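Local coordinates for protein cycloalternan-forming enzyme (Listeria monocytogenes serovar 1/2a, PDB 5F7U) that is a large multidomain protein of glycosyl hydrolase family 31, with a TIM-barrel core that holds bound glucose units, plus a family 6 carbohydrate-binding module, at residues M451-P459 with I531-M541. The protein carries 1 engineered substitution. Residues are numbered along the deposited sequence; the frame is centred on the assembly and turned at random.
Sequences MNIVLWQVP and IDGFKTNGGEM. Engineered in segment 531-541: N537 (natural residue Asp). With GLC (alpha-D-glucopyranose), chain F; GLC (alpha-D-glucopyranose), chain B.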
loop_
_atom_site.group_PDB
_atom_site.type_symbol
_atom_site.label_atom_id
_atom_site.label_comp_id
_atom_site.label_asym_id
_atom_site.label_seq_id
_atom_site.Cartn_x
_atom_site.Cartn_y
_atom_site.Cartn_z
ATOM N N MET A 451 -13.944 0.308 21.475
ATOM C CA MET A 451 -13.081 1.069 20.582
ATOM C C MET A 451 -11.820 1.532 21.295
ATOM O O MET A 451 -11.698 1.422 22.509
ATOM C CB MET A 451 -13.823 2.257 19.959
ATOM C CG MET A 451 -15.172 1.890 19.369
ATOM S SD MET A 451 -15.968 3.240 18.501
ATOM C CE MET A 451 -17.617 2.545 18.413
ATOM N N ASN A 452 -10.888 2.038 20.507
ATOM C CA ASN A 452 -9.563 2.408 20.942
ATOM C C ASN A 452 -9.297 3.751 20.312
ATOM O O ASN A 452 -9.628 3.973 19.151
ATOM C CB ASN A 452 -8.554 1.393 20.419
ATOM C CG ASN A 452 -8.823 -0.008 20.916
ATOM O OD1 ASN A 452 -8.248 -0.395 21.900
ATOM N ND2 ASN A 452 -9.731 -0.754 20.262
ATOM N N ILE A 453 -8.704 4.657 21.074
ATOM C CA ILE A 453 -8.678 6.057 20.647
ATOM C C ILE A 453 -7.256 6.526 20.373
ATOM O O ILE A 453 -6.347 6.236 21.145
ATOM C CB ILE A 453 -9.373 6.974 21.696
ATOM C CG1 ILE A 453 -9.550 8.410 21.159
ATOM C CG2 ILE A 453 -8.652 6.957 23.056
ATOM C CD1 ILE A 453 -10.597 9.210 21.934
ATOM N N VAL A 454 -7.067 7.255 19.283
ATOM C CA VAL A 454 -5.769 7.893 19.011
ATOM C C VAL A 454 -5.929 9.419 18.943
ATOM O O VAL A 454 -7.009 9.917 18.592
ATOM C CB VAL A 454 -5.056 7.331 17.733
ATOM C CG1 VAL A 454 -4.902 5.813 17.830
ATOM C CG2 VAL A 454 -5.786 7.710 16.464
ATOM N N LEU A 455 -4.880 10.147 19.327
ATOM C CA LEU A 455 -4.910 11.619 19.300
ATOM C C LEU A 455 -3.962 12.181 18.242
ATOM O O LEU A 455 -2.844 11.715 18.076
ATOM C CB LEU A 455 -4.518 12.181 20.685
ATOM C CG LEU A 455 -5.398 11.772 21.870
ATOM C CD1 LEU A 455 -4.919 12.531 23.110
ATOM C CD2 LEU A 455 -6.872 12.074 21.600
ATOM N N TRP A 456 -4.410 13.233 17.574
ATOM C CA TRP A 456 -3.663 13.885 16.487
ATOM C C TRP A 456 -2.446 14.623 17.046
ATOM O O TRP A 456 -2.534 15.278 18.111
ATOM C CB TRP A 456 -4.615 14.864 15.822
ATOM C CG TRP A 456 -4.208 15.562 14.540
ATOM C CD1 TRP A 456 -4.457 15.133 13.253
ATOM C CD2 TRP A 456 -3.568 16.847 14.421
ATOM N NE1 TRP A 456 -4.001 16.077 12.349
ATOM C CE2 TRP A 456 -3.460 17.137 13.036
ATOM C CE3 TRP A 456 -3.085 17.785 15.346
ATOM C CZ2 TRP A 456 -2.876 18.323 12.559
ATOM C CZ3 TRP A 456 -2.483 18.974 14.859
ATOM C CH2 TRP A 456 -2.392 19.222 13.479
ATOM N N GLN A 457 -1.334 14.519 16.318
ATOM C CA GLN A 457 -0.066 15.168 16.683
ATOM C C GLN A 457 0.654 15.711 15.442
ATOM O O GLN A 457 0.375 15.281 14.314
ATOM C CB GLN A 457 0.876 14.154 17.360
ATOM C CG GLN A 457 0.400 13.646 18.705
ATOM C CD GLN A 457 0.627 14.664 19.805
ATOM O OE1 GLN A 457 1.715 14.739 20.363
ATOM N NE2 GLN A 457 -0.382 15.464 20.103
ATOM N N VAL A 458 1.577 16.635 15.690
ATOM C CA VAL A 458 2.532 17.161 14.697
ATOM C C VAL A 458 3.956 17.131 15.288
ATOM O O VAL A 458 4.109 17.072 16.517
ATOM C CB VAL A 458 2.183 18.592 14.211
ATOM C CG1 VAL A 458 0.989 18.558 13.276
ATOM C CG2 VAL A 458 1.903 19.529 15.381
ATOM N N PRO A 459 4.991 17.197 14.426
ATOM C CA PRO A 459 6.385 17.117 14.904
ATOM C C PRO A 459 6.999 18.494 15.189
ATOM O O PRO A 459 8.207 18.609 15.384
ATOM C CB PRO A 459 7.096 16.460 13.710
ATOM C CG PRO A 459 6.343 16.987 12.509
ATOM C CD PRO A 459 4.902 17.061 12.949
ATOM N N ILE A 531 -4.915 6.681 26.419
ATOM C CA ILE A 531 -5.080 6.607 24.956
ATOM C C ILE A 531 -4.360 5.401 24.330
ATOM O O ILE A 531 -3.480 4.776 24.965
ATOM C CB ILE A 531 -4.708 7.933 24.249
ATOM C CG1 ILE A 531 -3.193 8.155 24.254
ATOM C CG2 ILE A 531 -5.506 9.091 24.846
ATOM C CD1 ILE A 531 -2.699 9.267 23.323
ATOM N N ASP A 532 -4.705 5.121 23.075
ATOM C CA ASP A 532 -4.259 3.928 22.378
ATOM C C ASP A 532 -3.372 4.242 21.186
ATOM O O ASP A 532 -3.195 3.406 20.305
ATOM C CB ASP A 532 -5.491 3.116 21.958
ATOM C CG ASP A 532 -6.358 2.769 23.147
ATOM O OD1 ASP A 532 -5.918 1.922 23.932
ATOM O OD2 ASP A 532 -7.423 3.387 23.341
ATOM N N GLY A 533 -2.806 5.448 21.155
ATOM C CA GLY A 533 -1.827 5.771 20.127
ATOM C C GLY A 533 -2.025 7.177 19.603
ATOM O O GLY A 533 -2.788 7.957 20.165
ATOM N N PHE A 534 -1.312 7.481 18.537
ATOM C CA PHE A 534 -1.299 8.828 17.976
ATOM C C PHE A 534 -1.503 8.809 16.477
ATOM O O PHE A 534 -0.987 7.918 15.771
ATOM C CB PHE A 534 0.041 9.499 18.249
ATOM C CG PHE A 534 0.355 9.676 19.709
ATOM C CD1 PHE A 534 -0.249 10.690 20.436
ATOM C CD2 PHE A 534 1.250 8.810 20.361
ATOM C CE1 PHE A 534 0.049 10.872 21.800
ATOM C CE2 PHE A 534 1.538 8.969 21.724
ATOM C CZ PHE A 534 0.944 10.014 22.438
ATOM N N LYS A 535 -2.227 9.816 16.000
ATOM C CA LYS A 535 -2.271 10.109 14.568
ATOM C C LYS A 535 -1.209 11.159 14.294
ATOM O O LYS A 535 -1.441 12.359 14.457
ATOM C CB LYS A 535 -3.672 10.558 14.114
ATOM C CG LYS A 535 -3.746 10.911 12.601
ATOM C CD LYS A 535 -5.185 11.255 12.191
ATOM C CE LYS A 535 -5.238 11.504 10.677
ATOM N NZ LYS A 535 -6.625 11.845 10.199
ATOM N N THR A 536 -0.037 10.677 13.900
ATOM C CA THR A 536 1.129 11.527 13.682
ATOM C C THR A 536 1.129 12.055 12.261
ATOM O O THR A 536 1.557 11.382 11.325
ATOM C CB THR A 536 2.428 10.773 14.026
ATOM O OG1 THR A 536 2.283 9.396 13.682
ATOM C CG2 THR A 536 2.698 10.870 15.515
ATOM N N ASN A 537 0.581 13.250 12.119
ATOM C CA ASN A 537 0.449 13.923 10.837
ATOM C C ASN A 537 1.671 14.766 10.526
ATOM O O ASN A 537 2.471 15.066 11.400
ATOM C CB ASN A 537 -0.747 14.872 10.917
ATOM C CG ASN A 537 -1.529 14.918 9.628
ATOM O OD1 ASN A 537 -0.983 14.912 8.530
ATOM N ND2 ASN A 537 -2.840 14.898 9.768
ATOM N N GLY A 538 1.771 15.184 9.267
ATOM C CA GLY A 538 2.870 16.032 8.827
ATOM C C GLY A 538 4.199 15.292 8.746
ATOM O O GLY A 538 4.247 14.062 8.626
ATOM N N GLY A 539 5.277 16.063 8.820
ATOM C CA GLY A 539 6.619 15.492 8.722
ATOM C C GLY A 539 7.337 15.903 7.452
ATOM O O GLY A 539 8.563 15.731 7.365
ATOM N N GLU A 540 6.595 16.462 6.487
ATOM C CA GLU A 540 7.188 16.888 5.199
ATOM C C GLU A 540 7.691 18.332 5.310
ATOM O O GLU A 540 7.378 19.182 4.470
ATOM C CB GLU A 540 6.158 16.774 4.054
ATOM C CG GLU A 540 5.319 15.481 4.055
ATOM C CD GLU A 540 4.053 15.548 4.913
ATOM O OE1 GLU A 540 3.222 14.625 4.839
ATOM O OE2 GLU A 540 3.843 16.525 5.663
ATOM N N MET A 541 8.454 18.609 6.361
ATOM C CA MET A 541 8.656 19.959 6.825
ATOM C C MET A 541 10.127 20.381 6.884
ATOM O O MET A 541 10.426 21.470 7.337
ATOM C CB MET A 541 8.024 20.103 8.215
ATOM C CG MET A 541 6.513 20.021 8.177
ATOM S SD MET A 541 5.881 19.505 9.782
ATOM C CE MET A 541 4.146 19.871 9.525
HETATM C C1 GLC F . -4.073 17.299 7.827
HETATM C C2 GLC F . -4.521 15.829 7.670
HETATM C C3 GLC F . -6.044 15.643 7.821
HETATM C C4 GLC F . -6.534 16.287 9.128
HETATM C C5 GLC F . -5.930 17.684 9.329
HETATM C C6 GLC F . -6.254 18.297 10.682
HETATM O O2 GLC F . -3.974 15.266 6.474
HETATM O O3 GLC F . -6.405 14.250 7.830
HETATM O O4 GLC F . -7.971 16.383 9.122
HETATM O O5 GLC F . -4.502 17.734 9.133
HETATM O O6 GLC F . -5.781 19.657 10.625
HETATM C C1 GLC B . -6.763 20.569 11.177
HETATM C C2 GLC B . -6.281 22.016 11.012
HETATM C C3 GLC B . -5.184 22.359 12.027
HETATM C C4 GLC B . -5.617 22.010 13.451
HETATM C C5 GLC B . -6.005 20.524 13.483
HETATM C C6 GLC B . -6.389 19.995 14.859
HETATM O O2 GLC B . -5.748 22.207 9.699
HETATM O O3 GLC B . -4.851 23.750 11.945
HETATM O O4 GLC B . -4.535 22.282 14.350
HETATM O O5 GLC B . -7.083 20.291 12.554
HETATM O O6 GLC B . -7.641 20.572 15.242
HETATM O O HOH W 1 -7.777 -0.207 24.871
#
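W456 and K535 form a parallel bridge pair, and each has CG anti to its own backbone N (chi1 -172° and 179°). Both side chains stand on the pocket face of the TIM-barrel sheet, where 452-457 and 534-536 are the third and fourth strands, and these torsions carry the indole and the lysine chain out toward the bound glucose units. K535 stays extended, and its CD meets the W456 ring at the edge, 4.1 Å from CD1. Its NZ makes a salt bridge with E400 and a weak hydrogen bond to O3 of the chain F glucose. The chain B glucose lies over one face of the indole, offset toward the rim, with C5 3.8 Å above the ring plane. N537, engineered from Asp, turns its side chain to the same pocket, and its OD1 accepts a hydrogen bond from the backbone N of G538.

L455, F534 and Q457 point to the other face of the sheet. Q457 bends at chi2 (-77°), and its CG comes 3.5 Å from F534 CD1. Its NE2 returns to W456 O, while OE1 is held by Y570 and R522. The ladder runs L455 N to G533 O, K535 N to L455 O, Q457 N to K535 O and N537 N to Q457 O.

At the start of the pair, D532 OD2 accepts a hydrogen bond from I453 N at 2.9 Å on its anti side and is also hydrogen-bonded to H447 NE2. D532 N returns 2.8 Å to I453 O. At the far end, P459 CG rests 3.7 Å from M541 SD.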